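Local atomic coordinates of protein phosphotransferase ChpT (Brucella abortus, PDB entry 4QPK), a protein that acts as a homodimeric histidine phosphotransferase, pairs with CtrA, and serves in a phosphorelay that controls cell growth, division and survival inside host cells. Residues 193-198 with 217-222; 88-93 with 122-127; 96-101 with 149-154. All coordinates share one frame; numbering follows the deposited sequence.

Contacts 2 and 3 lie where the helical hairpin of the DHp domain meets the C-terminal domain. They share helix 78-102. Their segments alternate along the chain, and their centres lie about 12 Å apart. A122 of contact 2 packs on L154 of contact 3. Contact 1 comes later in the chain and lies wholly within the C-terminal domain. Its centre is about 15 Å from that of contact 3, and T218 packs on N152 between them. The centres of contacts 1 and 2 are about 25 Å apart, on opposite sides of the chain's centre. Contacts 2 and 3 tie the two domains together, and contact 1 joins helices inside one.

Contact 1 (193-198 with 217-222); sequences PKFLEL and YTLLLA
L219 reaches across from helix 213-225 and meets F195 and L198, one helical turn apart on helix 193-199. It has the most surface buried here, and its two methyl groups divide the work. CD2 goes to the aromatic ring, where it lies 3.8 Å from F195 CE1. CD1 goes to the aliphatic base of the other leucine and stands 3.4 Å from L198 CB. That second distance is tighter than a usual carbon-carbon contact, so the fit is close. L219 CD1 also approaches the main chain of this helix, 3.7 Å from L198 C.

F195 starts out to one side of the facing helix, but its ring ends up near it. CG lies anti to the backbone N (chi1 -177°), and this swings the outer part of the ring over to L219. The two side chains meet at a slant. T218 adds a looser contact to the same ring corner, with CG2 4.2 Å from F195 CE1. Its hydroxyl is turned to its own helix and is hydrogen-bonded to the carbonyl oxygen of Q214. The interface is therefore carried by hydrocarbon, and no hydrogen bond crosses it.

The segment axes come no nearer than 10.8 Å and make an angle of 38°. The side chains bridge this gap, with the CA atoms of L198 and L219 the nearest pair. F195 also packs on I229 and I231 of strand 229-233, and T218 on I229. The short helix is held against a longer helix and the outermost strand, within this chain, of the mixed sheet. Such helices packed on a sheet belong to the C-terminal domain, which resembles the catalytic and ATP-binding domain of histidine kinases but lacks the regions needed to bind ATP.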
# COMPACT_ATOMS: atom_id res chain seq x y z
N PRO B 193 9.26 16.13 -15.19
CA PRO B 193 10.65 15.92 -15.61
C PRO B 193 11.15 14.48 -15.46
O PRO B 193 11.85 13.99 -16.34
CB PRO B 193 11.44 16.86 -14.68
CG PRO B 193 10.46 17.90 -14.28
CD PRO B 193 9.15 17.19 -14.18
N LYS B 194 10.78 13.82 -14.37
CA LYS B 194 11.22 12.45 -14.13
C LYS B 194 10.60 11.51 -15.15
O LYS B 194 11.25 10.60 -15.65
CB LYS B 194 10.85 12.00 -12.70
N PHE B 195 9.33 11.73 -15.47
CA PHE B 195 8.68 10.92 -16.48
C PHE B 195 9.33 11.16 -17.85
O PHE B 195 9.61 10.21 -18.58
CB PHE B 195 7.17 11.22 -16.55
CG PHE B 195 6.43 10.36 -17.53
CD1 PHE B 195 6.16 9.03 -17.23
CD2 PHE B 195 6.03 10.87 -18.75
CE1 PHE B 195 5.50 8.23 -18.14
CE2 PHE B 195 5.36 10.07 -19.66
CZ PHE B 195 5.09 8.74 -19.35
N LEU B 196 9.56 12.42 -18.19
CA LEU B 196 10.16 12.77 -19.47
C LEU B 196 11.51 12.08 -19.62
O LEU B 196 11.79 11.43 -20.63
CB LEU B 196 10.31 14.29 -19.60
CG LEU B 196 10.72 14.84 -20.97
CD1 LEU B 196 9.68 14.51 -22.03
CD2 LEU B 196 10.96 16.33 -20.88
N GLU B 197 12.33 12.20 -18.58
CA GLU B 197 13.63 11.55 -18.48
C GLU B 197 13.59 10.04 -18.73
O GLU B 197 14.25 9.53 -19.64
CB GLU B 197 14.20 11.82 -17.09
CG GLU B 197 15.57 11.26 -16.82
CD GLU B 197 16.02 11.57 -15.39
OE1 GLU B 197 15.16 11.58 -14.49
OE2 GLU B 197 17.23 11.80 -15.18
N LEU B 198 12.80 9.33 -17.94
CA LEU B 198 12.70 7.89 -18.06
C LEU B 198 12.10 7.45 -19.40
O LEU B 198 12.55 6.48 -20.01
CB LEU B 198 11.86 7.32 -16.91
CG LEU B 198 12.51 7.51 -15.54
CD1 LEU B 198 11.51 7.17 -14.43
CD2 LEU B 198 13.76 6.64 -15.45
N TYR B 217 6.92 3.04 -12.73
CA TYR B 217 5.91 1.99 -12.76
C TYR B 217 4.99 2.11 -13.97
O TYR B 217 4.59 1.10 -14.58
CB TYR B 217 5.09 2.06 -11.46
CG TYR B 217 4.06 0.96 -11.27
CD1 TYR B 217 4.43 -0.37 -11.21
CD2 TYR B 217 2.72 1.27 -11.09
CE1 TYR B 217 3.48 -1.37 -11.01
CE2 TYR B 217 1.76 0.29 -10.89
CZ TYR B 217 2.15 -1.03 -10.85
OH TYR B 217 1.19 -2.00 -10.65
N THR B 218 4.64 3.35 -14.32
CA THR B 218 3.80 3.61 -15.48
C THR B 218 4.45 3.04 -16.75
O THR B 218 3.80 2.34 -17.54
CB THR B 218 3.56 5.12 -15.66
OG1 THR B 218 2.94 5.65 -14.48
CG2 THR B 218 2.66 5.38 -16.87
N LEU B 219 5.74 3.31 -16.93
CA LEU B 219 6.48 2.83 -18.10
C LEU B 219 6.61 1.31 -18.07
O LEU B 219 6.53 0.65 -19.10
CB LEU B 219 7.85 3.50 -18.15
CG LEU B 219 7.78 5.01 -18.39
CD1 LEU B 219 9.09 5.68 -18.04
CD2 LEU B 219 7.37 5.33 -19.83
N LEU B 220 6.82 0.76 -16.87
CA LEU B 220 6.92 -0.68 -16.71
C LEU B 220 5.62 -1.39 -17.13
O LEU B 220 5.66 -2.44 -17.78
CB LEU B 220 7.26 -1.02 -15.25
CG LEU B 220 7.69 -2.44 -14.90
CD1 LEU B 220 9.01 -2.76 -15.58
CD2 LEU B 220 7.82 -2.56 -13.39
N LEU B 221 4.49 -0.81 -16.75
CA LEU B 221 3.19 -1.36 -17.12
C LEU B 221 3.00 -1.30 -18.64
O LEU B 221 2.52 -2.25 -19.24
CB LEU B 221 2.05 -0.61 -16.42
CG LEU B 221 1.90 -0.83 -14.91
CD1 LEU B 221 0.92 0.20 -14.35
CD2 LEU B 221 1.43 -2.24 -14.61
N ALA B 222 3.40 -0.18 -19.24
CA ALA B 222 3.26 -0.02 -20.68
C ALA B 222 4.08 -1.10 -21.40
O ALA B 222 3.60 -1.72 -22.34
CB ALA B 222 3.71 1.36 -21.11

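Contact 2 (88-93 with 122-127); sequences SARNAS and ATEYFR. With NA (sodium ion), chain E.
R90 grips the carboxylate of E124 side-on, with two nitrogens and one bond to each oxygen. R90 NE gives its hydrogen to E124 OE2 at 2.6 Å. R90 NH2 gives one of its own to E124 OE1 at 3.0 Å. Both bonds are nearly straight, and both oxygens use their syn lone pairs. The guanidinium and the carboxylate are almost coplanar, their planes 3° apart. This paired bond fixes the rotation of both groups. The arginine chain is extended from CG to NE, which carries its head across to the other helix.

OE2 has further partners. A water donates to E124 OE2 and, with its other hydrogen, to the backbone R90 O, each at 2.8 Å. It thus links the carboxylate to helix 78-102 a second time. E124 OE2 also binds the sodium ion, at 3.0 Å. The glutamate chain bends at chi2 (61°), and its own backbone E124 O reaches the same ion at an equal distance. Both distances are long for sodium and oxygen, so these ligands hold the ion loosely. N128 belongs to this sodium site too. The salt bridge joins the second helix of the DHp hairpin to helix 115-126 of the kinase-like C-terminal domain, at the surface of the protein.

R127 comes in over one face of the R90 guanidinium. The two flat heads are stacked with planes 9° apart and their centres 4.0 Å from each other. R90 NH2 and R127 NE approach to 3.2 Å, but both are donors and make no hydrogen bond. The charge of E124 probably eases the nearness of the two arginines.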
# COMPACT_ATOMS: atom_id res chain seq x y z
N SER B 88 -12.09 14.29 5.34
CA SER B 88 -10.76 13.70 5.38
C SER B 88 -10.85 12.18 5.23
O SER B 88 -9.99 11.56 4.58
CB SER B 88 -10.05 14.07 6.67
OG SER B 88 -9.92 15.50 6.78
N ALA B 89 -11.86 11.58 5.86
CA ALA B 89 -12.09 10.15 5.68
C ALA B 89 -12.47 9.83 4.23
O ALA B 89 -12.06 8.80 3.68
CB ALA B 89 -13.16 9.64 6.66
N ARG B 90 -13.27 10.70 3.62
CA ARG B 90 -13.64 10.49 2.21
C ARG B 90 -12.41 10.59 1.31
O ARG B 90 -12.26 9.81 0.37
CB ARG B 90 -14.71 11.50 1.77
CG ARG B 90 -15.20 11.23 0.36
CD ARG B 90 -16.35 12.13 -0.05
NE ARG B 90 -16.77 11.82 -1.42
CZ ARG B 90 -17.81 12.37 -2.04
NH1 ARG B 90 -18.56 13.26 -1.43
NH2 ARG B 90 -18.09 12.00 -3.29
N ASN B 91 -11.54 11.54 1.62
CA ASN B 91 -10.27 11.71 0.91
C ASN B 91 -9.39 10.46 1.03
O ASN B 91 -8.95 9.90 0.04
CB ASN B 91 -9.56 12.94 1.48
CG ASN B 91 -8.29 13.30 0.74
OD1 ASN B 91 -7.48 12.44 0.40
ND2 ASN B 91 -8.09 14.60 0.53
N ALA B 92 -9.19 9.99 2.25
CA ALA B 92 -8.38 8.79 2.49
C ALA B 92 -8.96 7.58 1.75
O ALA B 92 -8.22 6.83 1.10
CB ALA B 92 -8.29 8.51 3.99
N SER B 93 -10.28 7.43 1.83
CA SER B 93 -10.97 6.31 1.18
C SER B 93 -10.75 6.37 -0.33
O SER B 93 -10.44 5.35 -0.96
CB SER B 93 -12.47 6.34 1.49
OG SER B 93 -13.12 5.17 0.98
N ALA B 122 -11.43 6.55 -10.34
CA ALA B 122 -10.76 7.76 -10.82
C ALA B 122 -11.62 9.01 -10.56
O ALA B 122 -11.11 10.06 -10.16
CB ALA B 122 -10.45 7.64 -12.31
N THR B 123 -12.92 8.90 -10.80
CA THR B 123 -13.80 10.05 -10.62
C THR B 123 -13.82 10.50 -9.15
O THR B 123 -13.74 11.69 -8.85
CB THR B 123 -15.22 9.72 -11.12
OG1 THR B 123 -15.13 9.39 -12.51
CG2 THR B 123 -16.16 10.92 -10.93
N GLU B 124 -13.90 9.53 -8.24
CA GLU B 124 -13.91 9.85 -6.82
C GLU B 124 -12.54 10.42 -6.38
O GLU B 124 -12.47 11.34 -5.55
CB GLU B 124 -14.28 8.60 -6.01
CG GLU B 124 -14.34 8.75 -4.50
CD GLU B 124 -15.37 9.76 -4.02
OE1 GLU B 124 -16.28 10.14 -4.81
OE2 GLU B 124 -15.29 10.15 -2.83
N TYR B 125 -11.47 9.86 -6.93
CA TYR B 125 -10.13 10.34 -6.63
C TYR B 125 -10.00 11.81 -7.01
O TYR B 125 -9.50 12.62 -6.22
CB TYR B 125 -9.08 9.50 -7.38
CG TYR B 125 -7.64 9.90 -7.14
CD1 TYR B 125 -6.93 9.40 -6.06
CD2 TYR B 125 -6.98 10.76 -8.02
CE1 TYR B 125 -5.61 9.75 -5.85
CE2 TYR B 125 -5.66 11.13 -7.81
CZ TYR B 125 -4.98 10.61 -6.73
OH TYR B 125 -3.66 10.96 -6.51
N PHE B 126 -10.45 12.17 -8.21
CA PHE B 126 -10.23 13.55 -8.68
C PHE B 126 -11.16 14.56 -8.03
O PHE B 126 -10.97 15.76 -8.19
CB PHE B 126 -10.31 13.62 -10.20
CG PHE B 126 -9.01 13.30 -10.85
CD1 PHE B 126 -8.67 11.99 -11.14
CD2 PHE B 126 -8.09 14.31 -11.13
CE1 PHE B 126 -7.44 11.69 -11.72
CE2 PHE B 126 -6.86 14.02 -11.70
CZ PHE B 126 -6.53 12.70 -12.00
N ARG B 127 -12.16 14.09 -7.30
CA ARG B 127 -12.90 14.97 -6.41
C ARG B 127 -11.95 15.63 -5.40
O ARG B 127 -12.21 16.75 -4.94
CB ARG B 127 -13.98 14.19 -5.67
CG ARG B 127 -15.19 13.86 -6.50
CD ARG B 127 -16.34 13.47 -5.59
NE ARG B 127 -16.61 14.48 -4.58
CZ ARG B 127 -17.58 15.38 -4.66
NH1 ARG B 127 -18.39 15.41 -5.71
NH2 ARG B 127 -17.76 16.27 -3.68
NA NA E . -13.13 12.19 -2.78
O HOH W 1 -14.23 8.38 -1.01

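Contact 3 (96-101 with 149-154); sequences LQFARI and LLLNML
F98 and L151 interlock where the second helix of the DHp hairpin, helix 78-102, meets helix 144-160 of the C-terminal domain. This is a buried helix-helix contact between the two domains. The segment axes approach to 10.5 Å and run at 134° to one another. All four touching side chains are apolar.

L151 is the main bump on its helix. It points at helix 78-102 and enters the hollow between F98 and I101, residues one turn apart. Its CD1 takes one side of this hollow, 3.5 Å from I101 CG2. Its CD2 takes the other, 3.9 Å from F98 CE2. The branched end of the leucine therefore straddles the hollow. The chain of I101 runs at a slant to it and offers CB and CG2. That methyl lies anti to the backbone N of I101.

F98 is the answering bump. With chi1 at -176° its ring extends away from its own backbone N and comes in beside L151. The two side chains lie alongside each other, pointing opposite ways. The far end of the ring enters the shallow hollow between L151 and L154, again one turn apart. L154 closes the far side more loosely, with CD1 4.3 Å from F98 CE2 and near the plane of the ring. F98 also stacks with Y125 and packs on V121 and A122 of helix 115-126, so a third helix takes part.

No hydrogen bond passes between the segments, but N152 provides one close by, from ND2 to the backbone oxygen of A102. At the tip of the ring, F98 CZ lies 4.0 Å from L151 CB and only 3.6 Å from L151 O, which sits at the ring's edge.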
# COMPACT_ATOMS: atom_id res chain seq x y z
N LEU B 96 -7.22 5.29 -1.23
CA LEU B 96 -7.03 3.85 -1.04
C LEU B 96 -7.73 3.04 -2.14
O LEU B 96 -7.18 2.07 -2.67
CB LEU B 96 -7.50 3.44 0.36
CG LEU B 96 -6.53 3.93 1.45
CD1 LEU B 96 -7.22 3.99 2.83
CD2 LEU B 96 -5.24 3.10 1.54
N GLN B 97 -8.96 3.43 -2.48
CA GLN B 97 -9.69 2.71 -3.53
C GLN B 97 -9.00 2.88 -4.90
O GLN B 97 -8.94 1.94 -5.69
CB GLN B 97 -11.15 3.17 -3.62
CG GLN B 97 -12.02 2.84 -2.40
CD GLN B 97 -12.16 1.34 -2.15
OE1 GLN B 97 -12.00 0.54 -3.07
NE2 GLN B 97 -12.49 0.96 -0.92
N PHE B 98 -8.47 4.08 -5.16
CA PHE B 98 -7.77 4.31 -6.41
C PHE B 98 -6.49 3.47 -6.43
O PHE B 98 -6.21 2.78 -7.40
CB PHE B 98 -7.47 5.80 -6.57
CG PHE B 98 -6.83 6.15 -7.88
CD1 PHE B 98 -5.45 6.07 -8.02
CD2 PHE B 98 -7.60 6.56 -8.96
CE1 PHE B 98 -4.84 6.40 -9.23
CE2 PHE B 98 -6.99 6.90 -10.18
CZ PHE B 98 -5.60 6.80 -10.30
N ALA B 99 -5.75 3.49 -5.33
CA ALA B 99 -4.50 2.73 -5.24
C ALA B 99 -4.73 1.23 -5.40
O ALA B 99 -3.91 0.54 -6.01
CB ALA B 99 -3.80 3.02 -3.92
N ARG B 100 -5.84 0.74 -4.87
CA ARG B 100 -6.21 -0.67 -4.92
C ARG B 100 -6.20 -1.22 -6.35
O ARG B 100 -5.82 -2.38 -6.59
CB ARG B 100 -7.60 -0.84 -4.29
CG ARG B 100 -7.91 -2.16 -3.64
CD ARG B 100 -9.31 -2.10 -3.02
NE ARG B 100 -10.07 -3.35 -3.15
CZ ARG B 100 -10.97 -3.60 -4.10
NH1 ARG B 100 -11.21 -2.71 -5.06
NH2 ARG B 100 -11.61 -4.76 -4.11
N ILE B 101 -6.62 -0.39 -7.30
CA ILE B 101 -6.66 -0.78 -8.71
C ILE B 101 -5.41 -0.28 -9.46
O ILE B 101 -4.83 -1.04 -10.22
CB ILE B 101 -7.93 -0.23 -9.41
CG1 ILE B 101 -9.18 -0.69 -8.67
CG2 ILE B 101 -8.00 -0.72 -10.87
CD1 ILE B 101 -10.50 -0.29 -9.34
N LEU B 149 -2.23 0.71 -16.47
CA LEU B 149 -1.51 1.73 -17.22
C LEU B 149 -2.38 3.00 -17.35
O LEU B 149 -1.92 4.10 -17.08
CB LEU B 149 -1.10 1.21 -18.60
CG LEU B 149 -0.62 2.29 -19.58
CD1 LEU B 149 0.67 2.93 -19.07
CD2 LEU B 149 -0.41 1.67 -20.97
N LEU B 150 -3.64 2.81 -17.74
CA LEU B 150 -4.57 3.92 -17.89
C LEU B 150 -4.65 4.77 -16.61
O LEU B 150 -4.48 5.99 -16.66
CB LEU B 150 -5.97 3.38 -18.28
CG LEU B 150 -7.17 4.34 -18.26
CD1 LEU B 150 -6.97 5.50 -19.21
CD2 LEU B 150 -8.44 3.57 -18.60
N LEU B 151 -4.88 4.13 -15.46
CA LEU B 151 -5.00 4.88 -14.22
C LEU B 151 -3.68 5.58 -13.85
O LEU B 151 -3.69 6.68 -13.32
CB LEU B 151 -5.45 3.97 -13.07
CG LEU B 151 -6.89 3.47 -13.18
CD1 LEU B 151 -7.18 2.53 -12.01
CD2 LEU B 151 -7.88 4.62 -13.16
N ASN B 152 -2.55 4.93 -14.13
CA ASN B 152 -1.28 5.57 -13.84
C ASN B 152 -0.98 6.76 -14.76
O ASN B 152 -0.34 7.71 -14.35
CB ASN B 152 -0.15 4.55 -13.90
CG ASN B 152 0.01 3.80 -12.58
OD1 ASN B 152 0.73 4.26 -11.68
ND2 ASN B 152 -0.68 2.69 -12.44
N MET B 153 -1.48 6.69 -15.99
CA MET B 153 -1.39 7.83 -16.89
C MET B 153 -2.19 9.03 -16.36
O MET B 153 -1.84 10.17 -16.63
CB MET B 153 -1.87 7.43 -18.29
CG MET B 153 -0.89 6.53 -19.02
SD MET B 153 -1.48 5.96 -20.62
CE MET B 153 -1.40 7.44 -21.63
N LEU B 154 -3.27 8.78 -15.62
CA LEU B 154 -4.01 9.89 -15.01
C LEU B 154 -3.14 10.62 -14.01
O LEU B 154 -3.21 11.84 -13.88
CB LEU B 154 -5.26 9.39 -14.29
CG LEU B 154 -6.21 8.51 -15.07
CD1 LEU B 154 -7.49 8.27 -14.24
CD2 LEU B 154 -6.51 9.12 -16.42